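Local coordinates for vibralactone Cyclase (Boreostereum vibrans, PDB 6KD0), which catalyses the cyclization that builds the fused bicyclic beta-lactone of vibralactone, using an alpha/beta hydrolase fold, at residues P33-R38 and G105-N110; R39-E44 and H314-S319; I71-T76 and D133-P138; C212-M217 and W244-A249. All blocks are in the same frame, centred on the assembly; numbering follows the deposited sequence.

Contact 1 of 4, residues P33-R38 and G105-N110; sequences PPLEAR and GWAIGN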
loop_
_atom_site.group_PDB
_atom_site.type_symbol
_atom_site.label_atom_id
_atom_site.label_comp_id
_atom_site.label_asym_id
_atom_site.label_seq_id
_atom_site.Cartn_x
_atom_site.Cartn_y
_atom_site.Cartn_z
ATOM N N PRO A 33 15.432 16.011 8.113
ATOM C CA PRO A 33 15.340 16.584 6.771
ATOM C C PRO A 33 13.961 17.166 6.514
ATOM O O PRO A 33 12.947 16.573 6.913
ATOM C CB PRO A 33 15.607 15.383 5.851
ATOM C CG PRO A 33 16.321 14.398 6.699
ATOM C CD PRO A 33 15.835 14.592 8.097
ATOM N N PRO A 34 13.887 18.316 5.846
ATOM C CA PRO A 34 12.591 18.933 5.539
ATOM C C PRO A 34 11.883 18.181 4.417
ATOM O O PRO A 34 12.472 17.346 3.731
ATOM C CB PRO A 34 12.966 20.351 5.098
ATOM C CG PRO A 34 14.359 20.203 4.527
ATOM C CD PRO A 34 15.020 19.067 5.271
ATOM N N LEU A 35 10.594 18.500 4.240
ATOM C CA LEU A 35 9.772 17.770 3.275
ATOM C C LEU A 35 10.377 17.791 1.875
ATOM O O LEU A 35 10.393 16.763 1.178
ATOM C CB LEU A 35 8.352 18.345 3.239
ATOM C CG LEU A 35 7.395 17.592 2.313
ATOM C CD1 LEU A 35 7.417 16.077 2.563
ATOM C CD2 LEU A 35 6.008 18.137 2.486
ATOM N N GLU A 36 10.892 18.948 1.443
ATOM C CA GLU A 36 11.445 19.029 0.092
ATOM C C GLU A 36 12.636 18.099 -0.079
ATOM O O GLU A 36 12.796 17.495 -1.143
ATOM C CB GLU A 36 11.838 20.461 -0.261
ATOM C CG GLU A 36 12.972 21.032 0.559
ATOM C CD GLU A 36 12.483 21.848 1.750
ATOM O OE1 GLU A 36 13.286 22.679 2.247
ATOM O OE2 GLU A 36 11.314 21.650 2.191
ATOM N N ALA A 37 13.441 17.917 0.974
ATOM C CA ALA A 37 14.567 16.993 0.885
ATOM C C ALA A 37 14.097 15.544 0.833
ATOM O O ALA A 37 14.721 14.712 0.165
ATOM C CB ALA A 37 15.529 17.206 2.053
ATOM N N ARG A 38 12.992 15.219 1.509
ATOM C CA ARG A 38 12.471 13.852 1.448
ATOM C C ARG A 38 11.878 13.539 0.071
ATOM O O ARG A 38 12.121 12.460 -0.498
ATOM C CB ARG A 38 11.429 13.669 2.558
ATOM C CG ARG A 38 12.027 13.729 3.961
ATOM C CD ARG A 38 10.981 14.046 5.037
ATOM N NE ARG A 38 11.588 14.193 6.362
ATOM C CZ ARG A 38 11.895 13.181 7.177
ATOM N NH1 ARG A 38 11.652 11.922 6.822
ATOM N NH2 ARG A 38 12.446 13.438 8.359
ATOM N N GLY A 105 3.838 8.321 3.047
ATOM C CA GLY A 105 3.451 9.082 4.234
ATOM C C GLY A 105 2.357 10.105 3.992
ATOM O O GLY A 105 2.184 11.019 4.813
ATOM N N TRP A 106 1.611 9.966 2.881
ATOM C CA TRP A 106 0.575 10.877 2.369
ATOM C C TRP A 106 1.142 12.150 1.749
ATOM O O TRP A 106 0.399 12.900 1.102
ATOM C CB TRP A 106 -0.446 11.274 3.437
ATOM C CG TRP A 106 -1.130 10.131 4.102
ATOM C CD1 TRP A 106 -1.965 9.200 3.510
ATOM C CD2 TRP A 106 -1.077 9.799 5.494
ATOM N NE1 TRP A 106 -2.407 8.294 4.462
ATOM C CE2 TRP A 106 -1.887 8.649 5.685
ATOM C CE3 TRP A 106 -0.418 10.357 6.602
ATOM C CZ2 TRP A 106 -2.047 8.048 6.935
ATOM C CZ3 TRP A 106 -0.582 9.758 7.845
ATOM C CH2 TRP A 106 -1.389 8.610 7.999
ATOM N N ALA A 107 2.452 12.387 1.914
ATOM C CA ALA A 107 3.096 13.639 1.546
ATOM C C ALA A 107 4.064 13.508 0.378
ATOM O O ALA A 107 4.554 14.529 -0.112
ATOM C CB ALA A 107 3.846 14.224 2.758
ATOM N N ILE A 108 4.361 12.289 -0.072
ATOM C CA ILE A 108 5.361 12.049 -1.100
ATOM C C ILE A 108 4.790 11.067 -2.115
ATOM O O ILE A 108 4.044 10.156 -1.743
ATOM C CB ILE A 108 6.652 11.480 -0.477
ATOM C CG1 ILE A 108 7.175 12.389 0.637
ATOM C CG2 ILE A 108 7.709 11.184 -1.556
ATOM C CD1 ILE A 108 8.207 11.700 1.550
ATOM N N GLY A 109 5.125 11.262 -3.386
ATOM C CA GLY A 109 5.132 10.176 -4.346
ATOM C C GLY A 109 4.104 10.336 -5.445
ATOM O O GLY A 109 3.274 11.247 -5.446
ATOM N N ASN A 110 4.181 9.402 -6.387
ATOM C CA ASN A 110 3.328 9.327 -7.564
ATOM C C ASN A 110 3.548 7.940 -8.170
ATOM O O ASN A 110 4.201 7.089 -7.566
ATOM C CB ASN A 110 3.621 10.483 -8.540
ATOM C CG ASN A 110 4.973 10.372 -9.257
ATOM O OD1 ASN A 110 5.769 9.456 -9.030
ATOM N ND2 ASN A 110 5.226 11.333 -10.153
#
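L35, in the first turn of helix 35-54, reaches the loop that follows strand 97-101 through a single methyl. Its CD1 lies 4.0 Å from A107 CB and 4.2 Å from I108 CG1, while the L35 and I108 side chains run past one another in opposite directions. With CG anti to the backbone N (chi1 -177°), the L35 branch swings out from the helix far enough for this methyl to meet both residues. One turn further on, R38 lends only the root of its side chain, where CB sits 3.9 Å from I108 CD1. Beyond CB the arginine leads away from the loop. Its NE donates to P33 O at 2.8 Å, with an N-H...O angle of 152° and the nitrogen standing above the carbonyl plane. E241 forms a salt bridge with R38 NH1, and F32 makes a cation-pi contact with the same side chain; these partners probably keep the guanidinium turned away from I108. P34 is the N-cap, and R38 N closes the first turn on P34 O at 3.1 Å. W244 of helix 239-249 flanks L35, and W42, farther along helix 35-54, touches I108. No hydrogen bond joins the two segments, so this interface depends on the fit of methyl and methylene groups, with the arginine's charge probably balanced by E241 of helix 239-249, away from the loop.

Contact 2 of 4, residues R39-E44 and H314-S319; sequences RAFWDE and HMLFRS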
loop_
_atom_site.group_PDB
_atom_site.type_symbol
_atom_site.label_atom_id
_atom_site.label_comp_id
_atom_site.label_asym_id
_atom_site.label_seq_id
_atom_site.Cartn_x
_atom_site.Cartn_y
_atom_site.Cartn_z
ATOM N N ARG A 39 11.102 14.469 -0.480
ATOM C CA ARG A 39 10.614 14.312 -1.847
ATOM C C ARG A 39 11.775 14.169 -2.831
ATOM O O ARG A 39 11.765 13.286 -3.707
ATOM C CB ARG A 39 9.729 15.495 -2.213
ATOM C CG ARG A 39 8.403 15.506 -1.467
ATOM C CD ARG A 39 7.593 16.803 -1.675
ATOM N NE ARG A 39 6.223 16.640 -1.191
ATOM C CZ ARG A 39 5.344 17.623 -1.000
ATOM N NH1 ARG A 39 5.675 18.891 -1.250
ATOM N NH2 ARG A 39 4.120 17.329 -0.565
ATOM N N ALA A 40 12.800 15.025 -2.690
ATOM C CA ALA A 40 13.958 14.958 -3.583
ATOM C C ALA A 40 14.715 13.654 -3.411
ATOM O O ALA A 40 15.311 13.151 -4.370
ATOM C CB ALA A 40 14.897 16.141 -3.333
ATOM N N PHE A 41 14.735 13.108 -2.188
ATOM C CA PHE A 41 15.453 11.861 -1.948
ATOM C C PHE A 41 14.784 10.711 -2.677
ATOM O O PHE A 41 15.458 9.830 -3.245
ATOM C CB PHE A 41 15.513 11.565 -0.446
ATOM C CG PHE A 41 16.265 10.293 -0.101
ATOM C CD1 PHE A 41 17.635 10.192 -0.339
ATOM C CD2 PHE A 41 15.607 9.212 0.464
ATOM C CE1 PHE A 41 18.326 9.032 -0.028
ATOM C CE2 PHE A 41 16.304 8.043 0.789
ATOM C CZ PHE A 41 17.657 7.954 0.538
ATOM N N TRP A 42 13.446 10.673 -2.625
ATOM C CA TRP A 42 12.733 9.657 -3.396
ATOM C C TRP A 42 12.927 9.868 -4.895
ATOM O O TRP A 42 13.116 8.903 -5.643
ATOM C CB TRP A 42 11.247 9.643 -3.017
ATOM C CG TRP A 42 11.034 8.776 -1.815
ATOM C CD1 TRP A 42 11.208 9.130 -0.513
ATOM C CD2 TRP A 42 10.668 7.387 -1.815
ATOM N NE1 TRP A 42 10.965 8.044 0.307
ATOM C CE2 TRP A 42 10.621 6.966 -0.471
ATOM C CE3 TRP A 42 10.366 6.465 -2.822
ATOM C CZ2 TRP A 42 10.278 5.662 -0.105
ATOM C CZ3 TRP A 42 10.030 5.180 -2.467
ATOM C CH2 TRP A 42 9.985 4.786 -1.113
ATOM N N ASP A 43 12.918 11.126 -5.346
ATOM C CA ASP A 43 13.039 11.409 -6.780
ATOM C C ASP A 43 14.443 11.119 -7.320
ATOM O O ASP A 43 14.601 10.735 -8.488
ATOM C CB ASP A 43 12.668 12.868 -7.043
ATOM C CG ASP A 43 12.690 13.221 -8.518
ATOM O OD1 ASP A 43 11.880 12.655 -9.285
ATOM O OD2 ASP A 43 13.521 14.072 -8.905
ATOM N N GLU A 44 15.474 11.317 -6.501
ATOM C CA GLU A 44 16.853 11.331 -6.977
ATOM C C GLU A 44 17.627 10.080 -6.608
ATOM O O GLU A 44 18.594 9.733 -7.297
ATOM C CB GLU A 44 17.582 12.570 -6.428
ATOM C CG GLU A 44 17.089 13.871 -7.073
ATOM C CD GLU A 44 17.418 15.138 -6.279
ATOM O OE1 GLU A 44 18.286 15.098 -5.379
ATOM O OE2 GLU A 44 16.791 16.182 -6.556
ATOM N N HIS A 314 12.164 -3.066 1.606
ATOM C CA HIS A 314 12.253 -3.657 0.276
ATOM C C HIS A 314 12.245 -2.622 -0.837
ATOM O O HIS A 314 12.655 -2.942 -1.952
ATOM C CB HIS A 314 11.141 -4.703 0.070
ATOM C CG HIS A 314 9.825 -4.153 -0.388
ATOM N ND1 HIS A 314 9.011 -3.389 0.420
ATOM C CD2 HIS A 314 9.154 -4.313 -1.552
ATOM C CE1 HIS A 314 7.910 -3.079 -0.238
ATOM N NE2 HIS A 314 7.971 -3.625 -1.438
ATOM N N MET A 315 11.808 -1.390 -0.569
ATOM C CA MET A 315 11.856 -0.324 -1.565
ATOM C C MET A 315 13.195 0.379 -1.578
ATOM O O MET A 315 13.613 0.909 -2.614
ATOM C CB MET A 315 10.769 0.720 -1.296
ATOM C CG MET A 315 9.350 0.178 -1.365
ATOM S SD MET A 315 8.891 -0.443 -2.994
ATOM C CE MET A 315 8.817 1.097 -3.913
ATOM N N LEU A 316 13.873 0.394 -0.446
ATOM C CA LEU A 316 15.169 1.038 -0.356
ATOM C C LEU A 316 16.330 0.074 -0.537
ATOM O O LEU A 316 17.435 0.520 -0.860
ATOM C CB LEU A 316 15.299 1.754 0.988
ATOM C CG LEU A 316 14.738 3.179 0.964
ATOM C CD1 LEU A 316 13.184 3.202 0.981
ATOM C CD2 LEU A 316 15.311 3.991 2.090
ATOM N N PHE A 317 16.114 -1.228 -0.351
ATOM C CA PHE A 317 17.201 -2.200 -0.418
ATOM C C PHE A 317 16.780 -3.410 -1.239
ATOM O O PHE A 317 17.000 -4.550 -0.844
ATOM C CB PHE A 317 17.621 -2.616 0.989
ATOM C CG PHE A 317 17.993 -1.459 1.871
ATOM C CD1 PHE A 317 19.232 -0.862 1.754
ATOM C CD2 PHE A 317 17.095 -0.951 2.799
ATOM C CE1 PHE A 317 19.587 0.217 2.553
ATOM C CE2 PHE A 317 17.440 0.130 3.612
ATOM C CZ PHE A 317 18.688 0.718 3.485
ATOM N N ARG A 318 16.169 -3.180 -2.405
ATOM C CA ARG A 318 15.611 -4.288 -3.176
ATOM C C ARG A 318 16.663 -5.327 -3.557
ATOM O O ARG A 318 16.317 -6.491 -3.783
ATOM C CB ARG A 318 14.912 -3.765 -4.439
ATOM C CG ARG A 318 14.137 -4.850 -5.221
ATOM C CD ARG A 318 13.005 -5.438 -4.363
ATOM N NE ARG A 318 11.968 -4.414 -4.209
ATOM C CZ ARG A 318 10.972 -4.228 -5.072
ATOM N NH1 ARG A 318 10.843 -5.034 -6.126
ATOM N NH2 ARG A 318 10.098 -3.239 -4.886
ATOM N N SER A 319 17.943 -4.954 -3.596
ATOM C CA SER A 319 18.958 -5.923 -3.998
ATOM C C SER A 319 19.200 -6.974 -2.919
ATOM O O SER A 319 19.796 -8.016 -3.211
ATOM C CB SER A 319 20.259 -5.208 -4.364
ATOM O OG SER A 319 20.809 -4.555 -3.234
#
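W42 presents the far end of its indole to L316, the main partner across the contact. Its benzo atom CZ2 lies 4.0 Å from L316 CD1, and CH2 is almost as near to the same methyl, which approaches the ring obliquely as the two side chains cross at about a right angle. CG of W42 stands anti to the carbonyl carbon (chi1 -85°), and this carries the long ring system across a backbone separation of 9.5 Å between W42 CA and L316 CA. The second leucine methyl, CD2, is used by F41, whose CE2 meets it at 4.4 Å near the plane of the phenyl ring. L316 is thus touched by two successive aromatic residues of helix 35-54, each through its own methyl.

M315 completes the contact with CB, 4.1 Å from W42 CH2. Its chain then bends at chi2 and chi3; CG rests 3.7 Å above one face of the H314 ring, offset to the rim, and SD lies at the edge of the R318 guanidinium, in its plane. R318 NE donates to H314 O at 2.8 Å, an almost straight bond at 161°, and D117 takes NH2 in a salt bridge. These bonds probably steady the chain where helix 313-316 gives out at F317. The M315 side chain comes close to a probable nucleophile elbow and that of W42 to a probable Ser-His-Asp triad, though neither makes contact with it. Between the segments there is hydrocarbon and aromatic carbon alone, so van der Waals packing joins them.

Contact 3 of 4, residues I71-T76 and D133-P138; sequences IPVEGT and DYRLTP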
loop_
_atom_site.group_PDB
_atom_site.type_symbol
_atom_site.label_atom_id
_atom_site.label_comp_id
_atom_site.label_asym_id
_atom_site.label_seq_id
_atom_site.Cartn_x
_atom_site.Cartn_y
_atom_site.Cartn_z
ATOM N N ILE A 71 -8.142 12.051 -15.188
ATOM C CA ILE A 71 -9.550 11.855 -14.820
ATOM C C ILE A 71 -10.030 12.950 -13.870
ATOM O O ILE A 71 -9.225 13.502 -13.116
ATOM C CB ILE A 71 -9.788 10.455 -14.221
ATOM C CG1 ILE A 71 -9.188 10.336 -12.816
ATOM C CG2 ILE A 71 -9.235 9.372 -15.144
ATOM C CD1 ILE A 71 -9.628 9.087 -12.081
ATOM N N PRO A 72 -11.315 13.314 -13.867
ATOM C CA PRO A 72 -11.754 14.389 -12.968
ATOM C C PRO A 72 -11.869 13.884 -11.538
ATOM O O PRO A 72 -12.334 12.766 -11.293
ATOM C CB PRO A 72 -13.123 14.780 -13.533
ATOM C CG PRO A 72 -13.640 13.521 -14.120
ATOM C CD PRO A 72 -12.431 12.797 -14.676
ATOM N N VAL A 73 -11.404 14.706 -10.592
ATOM C CA VAL A 73 -11.658 14.511 -9.166
ATOM C C VAL A 73 -12.125 15.858 -8.617
ATOM O O VAL A 73 -12.180 16.852 -9.356
ATOM C CB VAL A 73 -10.417 14.000 -8.415
ATOM C CG1 VAL A 73 -9.974 12.658 -8.975
ATOM C CG2 VAL A 73 -9.288 15.014 -8.509
ATOM N N GLU A 74 -12.436 15.906 -7.324
ATOM C CA GLU A 74 -13.055 17.088 -6.743
ATOM C C GLU A 74 -12.122 18.273 -6.928
ATOM O O GLU A 74 -11.083 18.376 -6.272
ATOM C CB GLU A 74 -13.395 16.876 -5.268
ATOM C CG GLU A 74 -14.454 17.874 -4.765
ATOM C CD GLU A 74 -14.733 17.780 -3.265
ATOM O OE1 GLU A 74 -14.452 16.716 -2.662
ATOM O OE2 GLU A 74 -15.242 18.776 -2.687
ATOM N N GLY A 75 -12.462 19.131 -7.872
ATOM C CA GLY A 75 -11.750 20.373 -8.021
ATOM C C GLY A 75 -10.492 20.304 -8.850
ATOM O O GLY A 75 -9.780 21.310 -8.919
ATOM N N THR A 76 -10.200 19.181 -9.502
ATOM C CA THR A 76 -8.999 19.124 -10.344
ATOM C C THR A 76 -9.063 17.838 -11.164
ATOM O O THR A 76 -10.077 17.137 -11.150
ATOM C CB THR A 76 -7.726 19.250 -9.493
ATOM O OG1 THR A 76 -6.609 19.566 -10.330
ATOM C CG2 THR A 76 -7.429 17.985 -8.706
ATOM N N ASP A 133 -2.133 9.155 -9.098
ATOM C CA ASP A 133 -1.399 10.252 -8.471
ATOM C C ASP A 133 -2.339 11.048 -7.563
ATOM O O ASP A 133 -2.734 12.181 -7.858
ATOM C CB ASP A 133 -0.774 11.145 -9.540
ATOM C CG ASP A 133 0.343 10.447 -10.308
ATOM O OD1 ASP A 133 0.794 9.372 -9.855
ATOM O OD2 ASP A 133 0.765 10.976 -11.361
ATOM N N TYR A 134 -2.713 10.423 -6.442
ATOM C CA TYR A 134 -3.587 11.087 -5.485
ATOM C C TYR A 134 -2.891 12.308 -4.889
ATOM O O TYR A 134 -1.660 12.374 -4.795
ATOM C CB TYR A 134 -4.030 10.105 -4.389
ATOM C CG TYR A 134 -2.931 9.488 -3.535
ATOM C CD1 TYR A 134 -2.394 10.167 -2.440
ATOM C CD2 TYR A 134 -2.461 8.199 -3.807
ATOM C CE1 TYR A 134 -1.385 9.585 -1.646
ATOM C CE2 TYR A 134 -1.472 7.599 -3.018
ATOM C CZ TYR A 134 -0.940 8.302 -1.940
ATOM O OH TYR A 134 0.035 7.721 -1.174
ATOM N N ARG A 135 -3.685 13.297 -4.483
ATOM C CA ARG A 135 -3.098 14.544 -4.005
ATOM C C ARG A 135 -2.352 14.339 -2.687
ATOM O O ARG A 135 -2.765 13.547 -1.831
ATOM C CB ARG A 135 -4.180 15.617 -3.874
ATOM C CG ARG A 135 -4.336 16.419 -5.160
ATOM C CD ARG A 135 -5.518 17.376 -5.085
ATOM N NE ARG A 135 -6.788 16.668 -5.197
ATOM C CZ ARG A 135 -7.984 17.251 -5.190
ATOM N NH1 ARG A 135 -8.094 18.577 -5.071
ATOM N NH2 ARG A 135 -9.079 16.512 -5.298
ATOM N N LEU A 136 -1.236 15.051 -2.534
ATOM C CA LEU A 136 -0.335 14.901 -1.399
ATOM C C LEU A 136 -0.595 15.936 -0.318
ATOM O O LEU A 136 -1.029 17.059 -0.591
ATOM C CB LEU A 136 1.124 15.033 -1.842
ATOM C CG LEU A 136 1.541 14.018 -2.916
ATOM C CD1 LEU A 136 2.988 14.251 -3.321
ATOM C CD2 LEU A 136 1.324 12.609 -2.403
ATOM N N THR A 137 -0.290 15.542 0.923
ATOM C CA THR A 137 -0.188 16.468 2.033
ATOM C C THR A 137 1.183 17.143 2.004
ATOM O O THR A 137 2.108 16.654 1.361
ATOM C CB THR A 137 -0.375 15.726 3.362
ATOM O OG1 THR A 137 0.690 14.776 3.517
ATOM C CG2 THR A 137 -1.730 15.002 3.397
ATOM N N PRO A 138 1.350 18.280 2.702
ATOM C CA PRO A 138 0.345 19.064 3.421
ATOM C C PRO A 138 -0.453 20.003 2.535
ATOM O O PRO A 138 -1.388 20.616 3.035
ATOM C CB PRO A 138 1.183 19.865 4.415
ATOM C CG PRO A 138 2.483 20.105 3.697
ATOM C CD PRO A 138 2.707 18.842 2.858
#
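The type II beta turn V73-T76, which links the two antiparallel strands at the edge of the sheet, meets the loop after strand 128-132 through R135. That loop reads DYRLTP and carries a cis peptide before P138; it resembles the DYRLAP stretch of hormone-sensitive-lipase-like hydrolases. R135 NH2 donates to E74 O at 2.9 Å, the oxygen lying 21° out of the guanidinium plane, and NH1 adds a weak bond to the same oxygen at 3.2 Å. One backbone carbonyl thus receives both terminal nitrogens. T76 CG2 lies over the centre of one face of the guanidinium, 3.6 Å from CZ, and V73 CG2 approaches NH2 obliquely at 3.5 Å. A bend at chi3 (-74°) turns the end of the arginine into this position. Its stronger polar partner is D148 of helix 144-158, salt-bridged to NH2, whereas the E74 carboxylate stays clear, OE1 being 6.0 Å from NH2. A leucine in place of R135 would probably leave the E74 carbonyl and the D148 carboxylate without this donor and the T76 methyl without its flat partner. The chemistry is that of one cation shared between a helix carboxylate and a turn carbonyl at the protein surface.

Contact 4 of 4, residues C212-M217 and W244-A249; sequences CHPEAM and WFNELA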
loop_
_atom_site.group_PDB
_atom_site.type_symbol
_atom_site.label_atom_id
_atom_site.label_comp_id
_atom_site.label_asym_id
_atom_site.label_seq_id
_atom_site.Cartn_x
_atom_site.Cartn_y
_atom_site.Cartn_z
ATOM N N CYS A 212 -4.421 4.181 12.418
ATOM C CA CYS A 212 -5.138 4.978 13.399
ATOM C C CYS A 212 -4.251 6.111 13.875
ATOM O O CYS A 212 -3.086 5.887 14.218
ATOM C CB CYS A 212 -5.575 4.107 14.593
ATOM S SG CYS A 212 -6.762 4.934 15.652
ATOM N N HIS A 213 -4.807 7.315 13.902
ATOM C CA HIS A 213 -4.144 8.431 14.548
ATOM C C HIS A 213 -3.858 8.090 16.015
ATOM O O HIS A 213 -4.737 7.550 16.705
ATOM C CB HIS A 213 -5.023 9.673 14.447
ATOM C CG HIS A 213 -4.286 10.952 14.678
ATOM N ND1 HIS A 213 -3.719 11.272 15.893
ATOM C CD2 HIS A 213 -4.029 11.997 13.852
ATOM C CE1 HIS A 213 -3.140 12.458 15.805
ATOM N NE2 HIS A 213 -3.313 12.918 14.578
ATOM N N PRO A 214 -2.663 8.377 16.522
ATOM C CA PRO A 214 -2.370 8.067 17.936
ATOM C C PRO A 214 -3.327 8.725 18.914
ATOM O O PRO A 214 -3.645 8.151 19.965
ATOM C CB PRO A 214 -0.937 8.590 18.106
ATOM C CG PRO A 214 -0.346 8.478 16.738
ATOM C CD PRO A 214 -1.466 8.835 15.794
ATOM N N GLU A 215 -3.809 9.920 18.599
ATOM C CA GLU A 215 -4.743 10.589 19.491
ATOM C C GLU A 215 -6.138 9.981 19.446
ATOM O O GLU A 215 -6.969 10.331 20.287
ATOM C CB GLU A 215 -4.779 12.081 19.161
ATOM C CG GLU A 215 -3.391 12.714 19.288
ATOM C CD GLU A 215 -3.398 14.225 19.159
ATOM O OE1 GLU A 215 -2.422 14.862 19.613
ATOM O OE2 GLU A 215 -4.370 14.771 18.595
ATOM N N ALA A 216 -6.406 9.069 18.513
ATOM C CA ALA A 216 -7.702 8.407 18.420
ATOM C C ALA A 216 -7.642 6.913 18.714
ATOM O O ALA A 216 -8.653 6.225 18.542
ATOM C CB ALA A 216 -8.311 8.626 17.030
ATOM N N MET A 217 -6.486 6.391 19.118
ATOM C CA MET A 217 -6.377 4.984 19.468
ATOM C C MET A 217 -7.348 4.663 20.602
ATOM O O MET A 217 -7.297 5.316 21.653
ATOM C CB MET A 217 -4.952 4.656 19.896
ATOM C CG MET A 217 -4.724 3.209 20.239
ATOM S SD MET A 217 -4.983 2.140 18.821
ATOM C CE MET A 217 -3.776 2.802 17.669
ATOM N N TRP A 244 4.949 13.371 12.703
ATOM C CA TRP A 244 5.061 14.492 11.770
ATOM C C TRP A 244 4.170 14.284 10.544
ATOM O O TRP A 244 3.508 15.220 10.085
ATOM C CB TRP A 244 6.531 14.694 11.385
ATOM C CG TRP A 244 6.820 15.857 10.472
ATOM C CD1 TRP A 244 6.714 17.190 10.764
ATOM C CD2 TRP A 244 7.320 15.778 9.136
ATOM N NE1 TRP A 244 7.102 17.944 9.675
ATOM C CE2 TRP A 244 7.477 17.098 8.665
ATOM C CE3 TRP A 244 7.634 14.713 8.283
ATOM C CZ2 TRP A 244 7.948 17.383 7.384
ATOM C CZ3 TRP A 244 8.105 14.999 7.017
ATOM C CH2 TRP A 244 8.257 16.326 6.579
ATOM N N PHE A 245 4.144 13.062 9.991
ATOM C CA PHE A 245 3.290 12.797 8.834
ATOM C C PHE A 245 1.808 12.936 9.195
ATOM O O PHE A 245 1.003 13.427 8.385
ATOM C CB PHE A 245 3.590 11.407 8.247
ATOM C CG PHE A 245 4.846 11.346 7.406
ATOM C CD1 PHE A 245 4.962 12.083 6.238
ATOM C CD2 PHE A 245 5.903 10.519 7.776
ATOM C CE1 PHE A 245 6.129 12.021 5.461
ATOM C CE2 PHE A 245 7.064 10.454 7.006
ATOM C CZ PHE A 245 7.176 11.212 5.853
ATOM N N ASN A 246 1.427 12.495 10.404
ATOM C CA ASN A 246 0.052 12.707 10.867
ATOM C C ASN A 246 -0.272 14.191 10.943
ATOM O O ASN A 246 -1.373 14.624 10.573
ATOM C CB ASN A 246 -0.166 12.066 12.249
ATOM C CG ASN A 246 -0.129 10.555 12.208
ATOM O OD1 ASN A 246 -0.524 9.944 11.233
ATOM N ND2 ASN A 246 0.318 9.945 13.299
ATOM N N GLU A 247 0.670 14.987 11.453
ATOM C CA GLU A 247 0.474 16.431 11.529
ATOM C C GLU A 247 0.352 17.072 10.143
ATOM O O GLU A 247 -0.497 17.941 9.927
ATOM C CB GLU A 247 1.633 17.056 12.308
ATOM C CG GLU A 247 1.534 18.569 12.406
ATOM C CD GLU A 247 2.669 19.173 13.199
ATOM O OE1 GLU A 247 2.513 20.323 13.663
ATOM O OE2 GLU A 247 3.713 18.503 13.359
ATOM N N LEU A 248 1.202 16.666 9.195
ATOM C CA LEU A 248 1.118 17.207 7.838
ATOM C C LEU A 248 -0.238 16.896 7.216
ATOM O O LEU A 248 -0.792 17.706 6.457
ATOM C CB LEU A 248 2.237 16.634 6.969
ATOM C CG LEU A 248 3.699 17.005 7.233
ATOM C CD1 LEU A 248 4.577 16.239 6.256
ATOM C CD2 LEU A 248 3.922 18.497 7.087
ATOM N N ALA A 249 -0.797 15.727 7.535
ATOM C CA ALA A 249 -2.062 15.344 6.917
ATOM C C ALA A 249 -3.228 16.181 7.448
ATOM O O ALA A 249 -4.257 16.317 6.767
ATOM C CB ALA A 249 -2.327 13.859 7.138
HETATM O O HOH W 1 -2.760 15.126 12.957
#
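N246, on helix 239-249, has its CB beside the H213 ring, which it approaches obliquely, 4.0 Å from NE2 and a little farther from CD2; ring and amide planes stand 28° apart. From there CG leaves anti to the carbonyl carbon (chi1 -69°), reaching 4.2 Å from P214 CD. The amide then divides. ND2 presses on the proline, 3.3 Å from P214 CD, with P214 CG next; OD1 lies against the indole of W106.

The imidazole is held at both nitrogens. E215 N donates to H213 ND1 at 3.0 Å and 158°, in the ring plane, and a water sits at the other nitrogen, 2.8 Å from NE2 and also in plane. That water donates a weak bond to N246 O, linking ring and helix backbone indirectly. A leucine in place of H213 would probably lose both in-plane partners, leaving E215 N without its acceptor and the water without its tie to the loop. The loop is curled by a turn in which A216 N bonds to H213 O at 2.9 Å, with the proline in second position. Loop and helix both belong to the long excursion between strands 203-207 and 273-278, the place where alpha/beta hydrolases commonly insert cap or lid elements.

Contacts 1 and 2 share helix 35-54 on successive turns, their centres about 12 Å apart; R39 ties them together, its NH2 probably bonding to A107 O. The centre of contact 3 is about 16 Å from that of contact 1, and a probable bond between W106 O and T137 N joins the two. The centre of contact 4 is also about 16 Å from that of contact 1; W106 packs on N246 there. Contacts 2 and 4, centres about 24 Å apart, do not touch. Along the chain contacts 1 and 3 interleave, contact 4 follows, and contact 2 encloses contacts 3 and 4. Helix 35-54 thus packs on the loop after strand 97-101 and on helix 313-316, and its L35 and R39 also reach P138.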